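Local coordinates for Acarbose/maltose binding protein GacH (Streptomyces glaucescens, PDB 3K01) that binds acarbose and an acarbose homolog as the extracellular solute receptor of an ABC transporter, and probably also binds maltose, at residues 49-54 / 316-321; 84-89 / 310-315; 182-187 / 193-198; 141-146 / 188-193. All coordinates share one frame; numbering follows the deposited sequence. Where two conformers were deposited one is given.

Contact 1 of 4, residues 49-54 / 316-321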
loop_
_atom_site.group_PDB
_atom_site.type_symbol
_atom_site.label_atom_id
_atom_site.label_comp_id
_atom_site.label_asym_id
_atom_site.label_seq_id
_atom_site.Cartn_x
_atom_site.Cartn_y
_atom_site.Cartn_z
ATOM N N GLU A 49 12.732 -12.267 17.907
ATOM C CA GLU A 49 13.408 -12.901 19.021
ATOM C C GLU A 49 14.896 -12.543 19.033
ATOM O O GLU A 49 15.535 -12.578 20.088
ATOM C CB GLU A 49 13.132 -14.418 19.041
ATOM C CG GLU A 49 11.680 -14.729 19.416
ATOM C CD GLU A 49 11.268 -16.187 19.276
ATOM O OE1 GLU A 49 12.061 -16.986 18.726
ATOM O OE2 GLU A 49 10.122 -16.516 19.675
ATOM N N GLY A 50 15.450 -12.164 17.880
ATOM C CA GLY A 50 16.816 -11.696 17.799
ATOM C C GLY A 50 17.083 -10.462 18.657
ATOM O O GLY A 50 18.241 -10.166 18.975
ATOM N N PHE A 51 16.037 -9.726 19.025
ATOM C CA PHE A 51 16.194 -8.577 19.931
ATOM C C PHE A 51 16.881 -9.028 21.224
ATOM O O PHE A 51 17.636 -8.261 21.856
ATOM C CB PHE A 51 14.814 -7.983 20.224
ATOM C CG PHE A 51 14.830 -6.745 21.086
ATOM C CD1 PHE A 51 15.320 -5.542 20.599
ATOM C CD2 PHE A 51 14.290 -6.777 22.368
ATOM C CE1 PHE A 51 15.292 -4.383 21.379
ATOM C CE2 PHE A 51 14.259 -5.624 23.172
ATOM C CZ PHE A 51 14.761 -4.413 22.659
ATOM N N GLU A 52 16.635 -10.276 21.604
ATOM C CA GLU A 52 17.149 -10.801 22.872
ATOM C C GLU A 52 18.659 -11.011 22.860
ATOM O O GLU A 52 19.256 -11.106 23.931
ATOM C CB GLU A 52 16.452 -12.100 23.222
ATOM C CG GLU A 52 14.961 -11.956 23.402
ATOM C CD GLU A 52 14.260 -13.277 23.596
ATOM O OE1 GLU A 52 14.841 -14.326 23.208
ATOM O OE2 GLU A 52 13.133 -13.290 24.135
ATOM N N LYS A 53 19.270 -11.105 21.678
ATOM C CA LYS A 53 20.731 -11.215 21.574
ATOM C C LYS A 53 21.412 -10.013 22.212
ATOM O O LYS A 53 22.315 -10.177 23.041
ATOM C CB LYS A 53 21.173 -11.372 20.118
ATOM C CG LYS A 53 20.753 -12.707 19.522
ATOM C CD LYS A 53 20.849 -12.735 17.991
ATOM C CE LYS A 53 20.414 -14.100 17.429
ATOM N NZ LYS A 53 18.952 -14.381 17.632
ATOM N N GLU A 54 20.981 -8.806 21.849
ATOM C CA GLU A 54 21.578 -7.617 22.432
ATOM C C GLU A 54 20.888 -7.179 23.723
ATOM O O GLU A 54 21.387 -6.282 24.393
ATOM C CB GLU A 54 21.644 -6.469 21.430
ATOM C CG GLU A 54 20.301 -6.111 20.858
ATOM C CD GLU A 54 20.126 -6.569 19.433
ATOM O OE1 GLU A 54 19.931 -7.792 19.196
ATOM O OE2 GLU A 54 20.176 -5.682 18.552
ATOM N N VAL A 316 10.960 -1.430 18.765
ATOM C CA VAL A 316 10.542 -0.891 17.464
ATOM C C VAL A 316 11.709 -0.252 16.740
ATOM O O VAL A 316 11.787 -0.348 15.519
ATOM C CB VAL A 316 9.302 0.029 17.526
ATOM C CG1 VAL A 316 8.137 -0.691 18.187
ATOM C CG2 VAL A 316 9.589 1.371 18.196
ATOM N N LYS A 317 12.639 0.359 17.468
ATOM C CA LYS A 317 13.846 0.852 16.834
ATOM C C LYS A 317 14.627 -0.294 16.182
ATOM O O LYS A 317 15.066 -0.174 15.026
ATOM C CB LYS A 317 14.728 1.618 17.836
ATOM C CG LYS A 317 16.097 1.982 17.324
ATOM C CD LYS A 317 16.884 2.638 18.450
ATOM C CE LYS A 317 18.265 2.980 17.976
ATOM N NZ LYS A 317 19.085 3.591 19.067
ATOM N N TYR A 318 14.808 -1.388 16.917
ATOM C CA TYR A 318 15.459 -2.570 16.370
ATOM C C TYR A 318 14.728 -3.123 15.142
ATOM O O TYR A 318 15.359 -3.362 14.106
ATOM C CB TYR A 318 15.560 -3.625 17.472
ATOM C CG TYR A 318 15.857 -5.020 16.975
ATOM C CD1 TYR A 318 17.144 -5.387 16.581
ATOM C CD2 TYR A 318 14.838 -5.959 16.880
ATOM C CE1 TYR A 318 17.405 -6.674 16.120
ATOM C CE2 TYR A 318 15.091 -7.246 16.417
ATOM C CZ TYR A 318 16.368 -7.577 16.043
ATOM O OH TYR A 318 16.617 -8.866 15.560
ATOM N N MET A 319 13.415 -3.292 15.224
ATOM C CA MET A 319 12.723 -3.893 14.093
ATOM C C MET A 319 12.685 -2.970 12.878
ATOM O O MET A 319 12.566 -3.453 11.738
ATOM C CB MET A 319 11.330 -4.292 14.507
ATOM C CG MET A 319 11.259 -5.433 15.513
ATOM S SD MET A 319 11.868 -7.012 14.852
ATOM C CE MET A 319 10.495 -7.587 13.813
ATOM N N SER A 320 12.777 -1.657 13.090
ATOM C CA SER A 320 12.792 -0.667 11.999
ATOM C C SER A 320 14.199 -0.404 11.468
ATOM O O SER A 320 14.364 0.330 10.490
ATOM C CB SER A 320 12.157 0.648 12.480
ATOM O OG SER A 320 12.024 1.615 11.439
ATOM N N SER A 321 15.204 -0.993 12.115
ATOM C CA SER A 321 16.607 -0.697 11.793
ATOM C C SER A 321 17.013 -1.140 10.386
ATOM O O SER A 321 16.409 -2.072 9.815
ATOM C CB SER A 321 17.545 -1.355 12.822
ATOM O OG SER A 321 17.561 -2.770 12.671
#

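Contact 2 of 4, residues 84-89 / 310-315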
loop_
_atom_site.group_PDB
_atom_site.type_symbol
_atom_site.label_atom_id
_atom_site.label_comp_id
_atom_site.label_asym_id
_atom_site.label_seq_id
_atom_site.Cartn_x
_atom_site.Cartn_y
_atom_site.Cartn_z
ATOM N N ALA A 84 -3.571 -6.504 25.707
ATOM C CA ALA A 84 -3.047 -5.795 24.541
ATOM C C ALA A 84 -1.543 -6.029 24.433
ATOM O O ALA A 84 -0.838 -6.146 25.440
ATOM C CB ALA A 84 -3.344 -4.301 24.624
ATOM N N PRO A 85 -1.022 -6.075 23.209
ATOM C CA PRO A 85 0.420 -6.255 23.037
ATOM C C PRO A 85 1.137 -4.978 23.428
ATOM O O PRO A 85 0.519 -3.916 23.492
ATOM C CB PRO A 85 0.559 -6.519 21.533
ATOM C CG PRO A 85 -0.583 -5.723 20.940
ATOM C CD PRO A 85 -1.713 -5.924 21.911
ATOM N N ASP A 86 2.439 -5.074 23.682
ATOM C CA ASP A 86 3.255 -3.870 23.826
ATOM C C ASP A 86 3.509 -3.199 22.471
ATOM O O ASP A 86 3.522 -1.974 22.375
ATOM C CB ASP A 86 4.566 -4.198 24.523
ATOM C CG ASP A 86 4.334 -4.792 25.872
ATOM O OD1 ASP A 86 3.861 -4.043 26.754
ATOM O OD2 ASP A 86 4.559 -6.016 26.025
ATOM N N VAL A 87 3.777 -4.038 21.458
ATOM C CA VAL A 87 4.100 -3.550 20.138
ATOM C C VAL A 87 3.156 -4.202 19.134
ATOM O O VAL A 87 2.961 -5.415 19.144
ATOM C CB VAL A 87 5.559 -3.856 19.786
ATOM C CG1 VAL A 87 5.866 -3.473 18.326
ATOM C CG2 VAL A 87 6.507 -3.100 20.747
ATOM N N MET A 88 2.592 -3.368 18.267
ATOM C CA MET A 88 1.584 -3.829 17.291
ATOM C C MET A 88 2.089 -3.495 15.897
ATOM O O MET A 88 2.403 -2.330 15.602
ATOM C CB MET A 88 0.273 -3.061 17.579
ATOM C CG MET A 88 -0.905 -3.337 16.647
ATOM S SD MET A 88 -1.388 -5.068 16.775
ATOM C CE MET A 88 -2.447 -5.230 15.323
ATOM N N ARG A 89 2.117 -4.502 15.018
ATOM C CA ARG A 89 2.368 -4.218 13.591
ATOM C C ARG A 89 1.127 -3.512 13.025
ATOM O O ARG A 89 0.009 -4.030 13.143
ATOM C CB ARG A 89 2.688 -5.483 12.815
ATOM C CG ARG A 89 3.410 -5.179 11.540
ATOM C CD ARG A 89 3.377 -6.330 10.594
ATOM N NE ARG A 89 4.333 -6.232 9.497
ATOM C CZ ARG A 89 4.214 -6.923 8.361
ATOM N NH1 ARG A 89 3.174 -7.728 8.184
ATOM N NH2 ARG A 89 5.144 -6.821 7.431
ATOM N N ASP A 310 9.846 1.504 27.789
ATOM C CA ASP A 310 11.230 1.674 27.414
ATOM C C ASP A 310 11.747 0.520 26.551
ATOM O O ASP A 310 12.442 0.746 25.550
ATOM C CB ASP A 310 12.106 1.904 28.653
ATOM C CG ASP A 310 11.816 3.228 29.327
ATOM O OD1 ASP A 310 11.463 4.210 28.646
ATOM O OD2 ASP A 310 11.956 3.278 30.570
ATOM N N ALA A 311 11.401 -0.713 26.909
ATOM C CA ALA A 311 11.851 -1.841 26.094
ATOM C C ALA A 311 11.140 -1.838 24.744
ATOM O O ALA A 311 11.728 -2.252 23.745
ATOM C CB ALA A 311 11.653 -3.162 26.818
ATOM N N SER A 312 9.883 -1.383 24.745
ATOM C CA SER A 312 9.121 -1.303 23.497
ATOM C C SER A 312 9.701 -0.267 22.547
ATOM O O SER A 312 9.771 -0.514 21.343
ATOM C CB SER A 312 7.639 -1.021 23.761
ATOM O OG SER A 312 7.052 -2.040 24.544
ATOM N N TYR A 313 10.141 0.883 23.059
ATOM C CA TYR A 313 10.790 1.867 22.194
ATOM C C TYR A 313 12.009 1.234 21.532
ATOM O O TYR A 313 12.232 1.393 20.325
ATOM C CB TYR A 313 11.285 3.056 23.016
ATOM C CG TYR A 313 10.223 3.887 23.712
ATOM C CD1 TYR A 313 8.925 4.012 23.206
ATOM C CD2 TYR A 313 10.531 4.562 24.895
ATOM C CE1 TYR A 313 7.970 4.787 23.869
ATOM C CE2 TYR A 313 9.592 5.332 25.553
ATOM C CZ TYR A 313 8.311 5.437 25.054
ATOM O OH TYR A 313 7.377 6.204 25.711
ATOM N N ALA A 314 12.822 0.523 22.323
ATOM C CA ALA A 314 14.013 -0.092 21.790
ATOM C C ALA A 314 13.670 -1.217 20.797
ATOM O O ALA A 314 14.364 -1.394 19.778
ATOM C CB ALA A 314 14.879 -0.626 22.932
ATOM N N PHE A 315 12.599 -1.948 21.071
ATOM C CA PHE A 315 12.206 -3.022 20.164
ATOM C C PHE A 315 11.771 -2.482 18.788
ATOM O O PHE A 315 12.179 -3.022 17.751
ATOM C CB PHE A 315 11.079 -3.841 20.788
ATOM C CG PHE A 315 10.633 -5.003 19.930
ATOM C CD1 PHE A 315 11.353 -6.183 19.924
ATOM C CD2 PHE A 315 9.510 -4.889 19.128
ATOM C CE1 PHE A 315 10.952 -7.258 19.134
ATOM C CE2 PHE A 315 9.089 -5.960 18.333
ATOM C CZ PHE A 315 9.817 -7.146 18.335
#

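Contact 3 of 4, residues 182-187 / 193-198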
loop_
_atom_site.group_PDB
_atom_site.type_symbol
_atom_site.label_atom_id
_atom_site.label_comp_id
_atom_site.label_asym_id
_atom_site.label_seq_id
_atom_site.Cartn_x
_atom_site.Cartn_y
_atom_site.Cartn_z
ATOM N N LEU A 182 -5.485 -3.499 -21.575
ATOM C CA LEU A 182 -5.459 -3.383 -20.122
ATOM C C LEU A 182 -6.634 -4.096 -19.488
ATOM O O LEU A 182 -7.776 -3.982 -19.954
ATOM C CB LEU A 182 -5.542 -1.890 -19.766
ATOM C CG LEU A 182 -5.573 -1.492 -18.286
ATOM C CD1 LEU A 182 -4.278 -1.870 -17.550
ATOM C CD2 LEU A 182 -5.881 -0.025 -18.073
ATOM N N TYR A 183 -6.392 -4.779 -18.367
ATOM C CA TYR A 183 -7.488 -5.136 -17.464
ATOM C C TYR A 183 -7.598 -4.055 -16.427
ATOM O O TYR A 183 -6.633 -3.839 -15.706
ATOM C CB TYR A 183 -7.291 -6.500 -16.782
ATOM C CG TYR A 183 -8.543 -6.884 -16.035
ATOM C CD1 TYR A 183 -9.500 -7.689 -16.636
ATOM C CD2 TYR A 183 -8.822 -6.369 -14.780
ATOM C CE1 TYR A 183 -10.696 -7.999 -15.987
ATOM C CE2 TYR A 183 -10.007 -6.695 -14.116
ATOM C CZ TYR A 183 -10.908 -7.493 -14.724
ATOM O OH TYR A 183 -12.077 -7.771 -14.049
ATOM N N LEU A 184 -8.730 -3.336 -16.398
ATOM C CA LEU A 184 -8.938 -2.242 -15.455
ATOM C C LEU A 184 -9.765 -2.817 -14.326
ATOM O O LEU A 184 -10.910 -3.247 -14.541
ATOM C CB LEU A 184 -9.657 -1.093 -16.170
ATOM C CG LEU A 184 -9.918 0.152 -15.301
ATOM C CD1 LEU A 184 -9.850 1.390 -16.132
ATOM C CD2 LEU A 184 -11.273 0.090 -14.613
ATOM N N ARG A 185 -9.198 -2.875 -13.125
ATOM C CA ARG A 185 -9.919 -3.431 -11.988
ATOM C C ARG A 185 -11.066 -2.500 -11.612
ATOM O O ARG A 185 -10.824 -1.351 -11.237
ATOM C CB ARG A 185 -8.969 -3.601 -10.800
ATOM C CG ARG A 185 -9.618 -4.038 -9.497
ATOM C CD ARG A 185 -9.644 -5.525 -9.448
ATOM N NE ARG A 185 -10.168 -6.122 -8.194
ATOM C CZ ARG A 185 -9.464 -6.393 -7.102
ATOM N NH1 ARG A 185 -8.171 -6.112 -7.027
ATOM N NH2 ARG A 185 -10.073 -6.975 -6.073
ATOM N N GLY A 186 -12.295 -3.003 -11.684
ATOM C CA GLY A 186 -13.447 -2.123 -11.513
ATOM C C GLY A 186 -14.191 -2.259 -10.209
ATOM O O GLY A 186 -15.137 -1.506 -9.997
ATOM N N ASP A 187 -13.820 -3.232 -9.376
ATOM C CA ASP A 187 -14.642 -3.569 -8.216
ATOM C C ASP A 187 -13.915 -3.316 -6.912
ATOM O O ASP A 187 -14.419 -3.733 -5.855
ATOM C CB ASP A 187 -15.108 -5.041 -8.267
ATOM C CG ASP A 187 -13.963 -6.029 -8.102
ATOM O OD1 ASP A 187 -12.824 -5.682 -8.453
ATOM O OD2 ASP A 187 -14.206 -7.184 -7.634
ATOM N N LEU A 193 -7.409 4.858 -7.338
ATOM C CA LEU A 193 -6.542 5.929 -6.906
ATOM C C LEU A 193 -5.462 6.332 -7.918
ATOM O O LEU A 193 -5.214 7.525 -8.092
ATOM C CB LEU A 193 -5.973 5.647 -5.499
ATOM C CG LEU A 193 -7.046 5.545 -4.406
ATOM C CD1 LEU A 193 -6.397 5.161 -3.080
ATOM C CD2 LEU A 193 -7.783 6.872 -4.226
ATOM N N PRO A 194 -4.843 5.377 -8.634
ATOM C CA PRO A 194 -3.891 5.833 -9.669
ATOM C C PRO A 194 -4.490 6.799 -10.686
ATOM O O PRO A 194 -3.815 7.727 -11.125
ATOM C CB PRO A 194 -3.487 4.513 -10.351
ATOM C CG PRO A 194 -3.586 3.502 -9.247
ATOM C CD PRO A 194 -4.863 3.898 -8.525
ATOM N N TYR A 195 -5.749 6.565 -11.061
ATOM C CA TYR A 195 -6.415 7.474 -12.000
ATOM C C TYR A 195 -6.690 8.844 -11.399
ATOM O O TYR A 195 -6.540 9.868 -12.074
ATOM C CB TYR A 195 -7.704 6.838 -12.561
ATOM C CG TYR A 195 -7.381 5.539 -13.270
ATOM C CD1 TYR A 195 -6.675 5.512 -14.469
ATOM C CD2 TYR A 195 -7.731 4.339 -12.704
ATOM C CE1 TYR A 195 -6.346 4.298 -15.079
ATOM C CE2 TYR A 195 -7.418 3.132 -13.294
ATOM C CZ TYR A 195 -6.731 3.138 -14.493
ATOM O OH TYR A 195 -6.376 1.915 -15.050
ATOM N N LEU A 196 -7.081 8.862 -10.121
ATOM C CA LEU A 196 -7.286 10.121 -9.422
ATOM C C LEU A 196 -5.971 10.911 -9.349
ATOM O O LEU A 196 -5.915 12.092 -9.712
ATOM C CB LEU A 196 -7.846 9.863 -8.034
ATOM C CG LEU A 196 -8.112 11.144 -7.215
ATOM C CD1 LEU A 196 -9.176 12.037 -7.875
ATOM C CD2 LEU A 196 -8.516 10.751 -5.836
ATOM N N TYR A 197 -4.891 10.242 -8.926
ATOM C CA TYR A 197 -3.594 10.911 -8.811
ATOM C C TYR A 197 -3.106 11.337 -10.200
ATOM O O TYR A 197 -2.475 12.389 -10.352
ATOM C CB TYR A 197 -2.591 9.972 -8.130
ATOM C CG TYR A 197 -2.989 9.505 -6.747
ATOM C CD1 TYR A 197 -3.743 10.310 -5.882
ATOM C CD2 TYR A 197 -2.644 8.234 -6.312
ATOM C CE1 TYR A 197 -4.081 9.864 -4.611
ATOM C CE2 TYR A 197 -2.961 7.796 -5.070
ATOM C CZ TYR A 197 -3.715 8.590 -4.217
ATOM O OH TYR A 197 -4.027 8.133 -2.948
ATOM N N GLY A 198 -3.414 10.526 -11.212
ATOM C CA GLY A 198 -2.999 10.863 -12.572
ATOM C C GLY A 198 -3.652 12.151 -13.082
ATOM O O GLY A 198 -3.129 12.804 -13.990
#

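Contact 4 of 4, residues 141-146 / 188-193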
loop_
_atom_site.group_PDB
_atom_site.type_symbol
_atom_site.label_atom_id
_atom_site.label_comp_id
_atom_site.label_asym_id
_atom_site.label_seq_id
_atom_site.Cartn_x
_atom_site.Cartn_y
_atom_site.Cartn_z
ATOM N N ASP A 141 4.592 -0.704 0.141
ATOM C CA ASP A 141 4.278 -1.234 -1.174
ATOM C C ASP A 141 3.350 -0.252 -1.894
ATOM O O ASP A 141 3.007 0.823 -1.375
ATOM C CB ASP A 141 3.719 -2.662 -1.082
ATOM C CG ASP A 141 2.465 -2.751 -0.265
ATOM O OD1 ASP A 141 1.672 -1.788 -0.256
ATOM O OD2 ASP A 141 2.253 -3.799 0.391
ATOM N N THR A 142 3.017 -0.586 -3.136
ATOM C CA THR A 142 2.175 0.285 -3.964
ATOM C C THR A 142 1.661 -0.530 -5.132
ATOM O O THR A 142 1.958 -1.722 -5.255
ATOM C CB THR A 142 2.985 1.516 -4.447
ATOM O OG1 THR A 142 2.117 2.518 -5.003
ATOM C CG2 THR A 142 4.061 1.163 -5.457
ATOM N N LEU A 143 0.898 0.130 -5.990
ATOM C CA LEU A 143 0.447 -0.470 -7.251
ATOM C C LEU A 143 1.379 -0.065 -8.372
ATOM O O LEU A 143 2.015 0.982 -8.318
ATOM C CB LEU A 143 -0.973 0.015 -7.576
ATOM C CG LEU A 143 -2.075 -0.406 -6.620
ATOM C CD1 LEU A 143 -3.447 0.171 -7.035
ATOM C CD2 LEU A 143 -2.173 -1.940 -6.496
ATOM N N ALA A 144 1.417 -0.911 -9.413
ATOM C CA ALA A 144 2.332 -0.741 -10.530
ATOM C C ALA A 144 1.690 -1.309 -11.783
ATOM O O ALA A 144 0.767 -2.113 -11.690
ATOM C CB ALA A 144 3.661 -1.468 -10.241
ATOM N N LEU A 145 2.184 -0.875 -12.942
ATOM C CA LEU A 145 1.706 -1.423 -14.213
ATOM C C LEU A 145 2.502 -2.690 -14.564
ATOM O O LEU A 145 3.701 -2.617 -14.839
ATOM C CB LEU A 145 1.893 -0.376 -15.293
ATOM C CG LEU A 145 1.331 -0.758 -16.672
ATOM C CD1 LEU A 145 -0.170 -0.842 -16.680
ATOM C CD2 LEU A 145 1.847 0.245 -17.702
ATOM N N PHE A 146 1.832 -3.833 -14.529
ATOM C CA PHE A 146 2.416 -5.099 -14.989
ATOM C C PHE A 146 2.189 -5.211 -16.495
ATOM O O PHE A 146 1.122 -4.854 -17.004
ATOM C CB PHE A 146 1.695 -6.290 -14.359
ATOM C CG PHE A 146 1.991 -6.545 -12.906
ATOM C CD1 PHE A 146 2.159 -7.847 -12.481
ATOM C CD2 PHE A 146 2.026 -5.535 -11.937
ATOM C CE1 PHE A 146 2.376 -8.169 -11.148
ATOM C CE2 PHE A 146 2.264 -5.848 -10.593
ATOM C CZ PHE A 146 2.452 -7.177 -10.212
ATOM N N ASP A 188 -12.750 -2.674 -6.958
ATOM C CA ASP A 188 -11.989 -2.427 -5.731
ATOM C C ASP A 188 -11.464 -0.985 -5.784
ATOM O O ASP A 188 -10.761 -0.617 -6.723
ATOM C CB ASP A 188 -10.834 -3.429 -5.569
ATOM C CG ASP A 188 -10.139 -3.278 -4.240
ATOM O OD1 ASP A 188 -9.741 -2.155 -3.893
ATOM O OD2 ASP A 188 -10.021 -4.318 -3.529
ATOM N N PRO A 189 -11.823 -0.160 -4.786
ATOM C CA PRO A 189 -11.585 1.275 -4.886
ATOM C C PRO A 189 -10.106 1.641 -4.812
ATOM O O PRO A 189 -9.736 2.712 -5.259
ATOM C CB PRO A 189 -12.339 1.829 -3.665
ATOM C CG PRO A 189 -12.360 0.722 -2.713
ATOM C CD PRO A 189 -12.491 -0.532 -3.525
ATOM N N TYR A 190 -9.258 0.750 -4.290
ATOM C CA TYR A 190 -7.829 1.081 -4.230
ATOM C C TYR A 190 -7.273 1.291 -5.648
ATOM O O TYR A 190 -6.378 2.099 -5.856
ATOM C CB TYR A 190 -7.122 -0.055 -3.511
ATOM C CG TYR A 190 -5.742 0.255 -2.990
ATOM C CD1 TYR A 190 -5.544 1.249 -2.023
ATOM C CD2 TYR A 190 -4.643 -0.493 -3.400
ATOM C CE1 TYR A 190 -4.311 1.478 -1.484
ATOM C CE2 TYR A 190 -3.374 -0.222 -2.880
ATOM C CZ TYR A 190 -3.250 0.737 -1.899
ATOM O OH TYR A 190 -2.004 1.018 -1.368
ATOM N N TRP A 191 -7.865 0.575 -6.619
ATOM C CA TRP A 191 -7.459 0.675 -8.011
ATOM C C TRP A 191 -7.984 1.902 -8.726
ATOM O O TRP A 191 -7.572 2.163 -9.853
ATOM C CB TRP A 191 -7.844 -0.598 -8.779
ATOM C CG TRP A 191 -6.819 -1.750 -8.645
ATOM C CD1 TRP A 191 -5.957 -2.166 -9.625
ATOM C CD2 TRP A 191 -6.584 -2.613 -7.516
ATOM N NE1 TRP A 191 -5.202 -3.219 -9.167
ATOM C CE2 TRP A 191 -5.550 -3.514 -7.879
ATOM C CE3 TRP A 191 -7.134 -2.708 -6.232
ATOM C CZ2 TRP A 191 -5.059 -4.493 -6.999
ATOM C CZ3 TRP A 191 -6.649 -3.680 -5.357
ATOM C CH2 TRP A 191 -5.622 -4.557 -5.742
ATOM N N PHE A 192 -8.872 2.671 -8.096
ATOM C CA PHE A 192 -9.230 3.954 -8.657
ATOM C C PHE A 192 -8.143 5.005 -8.445
ATOM O O PHE A 192 -8.003 5.947 -9.230
ATOM C CB PHE A 192 -10.560 4.419 -8.028
ATOM C CG PHE A 192 -11.044 5.743 -8.518
ATOM C CD1 PHE A 192 -11.502 5.875 -9.825
ATOM C CD2 PHE A 192 -11.074 6.845 -7.679
ATOM C CE1 PHE A 192 -12.011 7.121 -10.280
ATOM C CE2 PHE A 192 -11.590 8.097 -8.147
ATOM C CZ PHE A 192 -12.037 8.213 -9.428
ATOM N N LEU A 193 -7.409 4.858 -7.338
ATOM C CA LEU A 193 -6.542 5.929 -6.906
ATOM C C LEU A 193 -5.462 6.332 -7.918
ATOM O O LEU A 193 -5.214 7.525 -8.092
ATOM C CB LEU A 193 -5.973 5.647 -5.499
ATOM C CG LEU A 193 -7.046 5.545 -4.406
ATOM C CD1 LEU A 193 -6.397 5.161 -3.080
ATOM C CD2 LEU A 193 -7.783 6.872 -4.226
HETATM O O HOH W 1 -0.462 -1.118 -1.725
#

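Contact 1 of 4, residues 49-54 / 316-321
F51 and Y318 meet obliquely, their side chains sliding past each other in opposite directions with the ring planes turned 54° apart and the centroids separated by 5.6 Å. F51 CB lies over the Y318 ring in an off-centre CH-pi contact, 4.3 Å from the ring centroid, while Y318 CB returns the contact at the edge of the F51 ring, 3.7 Å from F51 CD1. F51 reaches this place with CG anti to its backbone N (chi1 -177°), and its side chain also touches V58 and V60 of strand 58-64. The far end of the tyrosine lies against G50, where no side chain stands in its way: Y318 OH is 3.5 Å from G50 C and is hydrogen-bonded to L47 O. E54 closes the exposed flank, its carboxylate standing nearly perpendicular to the tyrosine ring and OE2 lying 3.6 Å from Y318 CD1. The contact thus joins the short helix 51-54 to the end of helix 309-320 by aromatic and van der Waals packing. The acceptor pair G50 O and E54 OE1, only 2.9 Å apart, would probably disfavour a negative charge on E54.

Contact 2 of 4, residues 84-89 / 310-315
V87 packs against S312 and F315 where helix 309-320 lies on the beta-sheet of an alpha/beta lobe of the solute-binding fold. Both valine branches serve the contact. V87 CG2 touches S312 CB at 3.8 Å and also F315 CD2 at 3.9 Å, whereas V87 CG1, anti to the backbone N (chi1 174°), reaches the same corner of the phenyl ring, 4.0 Å from F315 CD2. Valine and phenylalanine cross obliquely, and the methyl CG2 meets the ring at a slant. A shell further out, the strand is held in place by backbone hydrogen bonds of V87 with T31 and W33 on one neighbouring strand and of M88 with S301 on strand 293-302. F32 meets the F315 ring, and F51 makes an edge-to-face pair with it. The polar groups are satisfied within the surrounding fold: D86 accepts from T31 N through OD2 and is hydrogen-bonded to S306 OG through OD1, tying the residue just before the strand to both. S312 OG bonds back to N308 O, just before its own helix, and in that position it sits 3.3 Å from D86 CB.

Contact 3 of 4, residues 182-187 / 193-198
Y195 OH is the polar atom on which two leucine side chains of 182-187 converge. L182 CD2 comes within 3.6 Å of Y195 OH from the opposite direction, so that methyl and hydroxyl meet end-on. L184 crosses the tyrosine obliquely instead, with its CD1 methyl 3.7 Å from Y195 OH and 3.9 Å from Y195 CZ. The tyrosine ring is directed at them by a chi1 of -59°, which places CG beside the backbone N and swings the ring from the first turn of helix 193-198 toward the end of strand 180-183. On the helix side, Y195 also packs on V224, I225 and L228 of helix 216-230, and L184 touches L228 as well, so the pair fills a buried interface between a strand end and two helices. Beyond the leucines the chain turns polar. R185 NE donates to D187 OD1, two residues on, in a salt bridge of 2.7 Å that uses the syn lone pair of the carboxylate; the bond is bent, with an N-H...O angle of 144°, and the oxygen is tilted out of the guanidinium plane. D187 OD2 is hydrogen-bonded to G241 N. Across the contact itself, leucine methyls meet the hydroxyl end of the tyrosine ring, so the association rests on van der Waals fit, with no polar bond between the segments.

Contact 4 of 4, residues 141-146 / 188-193
The interruption in the long strand 132-148 directs L143 against Y190 and W191 of the 3-10 turn 189-191. Both leucine methyls lie over one face of the indole. L143 CD1 stands 4.1 Å from the centroid of the five-membered ring in a CH-pi contact, only 5° off its normal, and L143 CD2 is 3.9 Å from W191 CZ2 at the rim. L143 CD1 also meets Y190 CD2 at 3.9 Å. Around L143 the strand changes partners: D141 pairs with G296 of strand 293-302 and A144 with N259 of strand 254-259, consistent with a strand that runs between the lobes, as in other solute-binding proteins. R185 covers the opposite indole face in a cation-pi contact, and W191 NE1 donates to V258 O. An Asx turn shapes the start of the 3-10 segment, D188 OD1 accepting from Y190 N at 3.0 Å. At the strand, one water donates to D141 OD1 (2.7 Å) and is hydrogen-bonded to Y190 OH.

Contacts 1 and 2 share helix 309-320 and touch each other, V316 CG1 meeting V87 CG1. Contacts 2, 3 and 4 are buried, whereas contact 1 is only partly so, with exposed E54 at its margin. Contact 3 lies across the chain's centre from contacts 1 and 2, while contact 4 sits near that centre; their own centres are about 37 and 31 Å from that of contact 2. Segment 188-193 of contact 4 bridges the two segments of contact 3, sharing L193, and contact 4 sets this turn against strand 132-148. Aliphatic groups meet aromatic rings in all four. Only contact 4 has a water linking its two segments, and none has a direct hydrogen bond across.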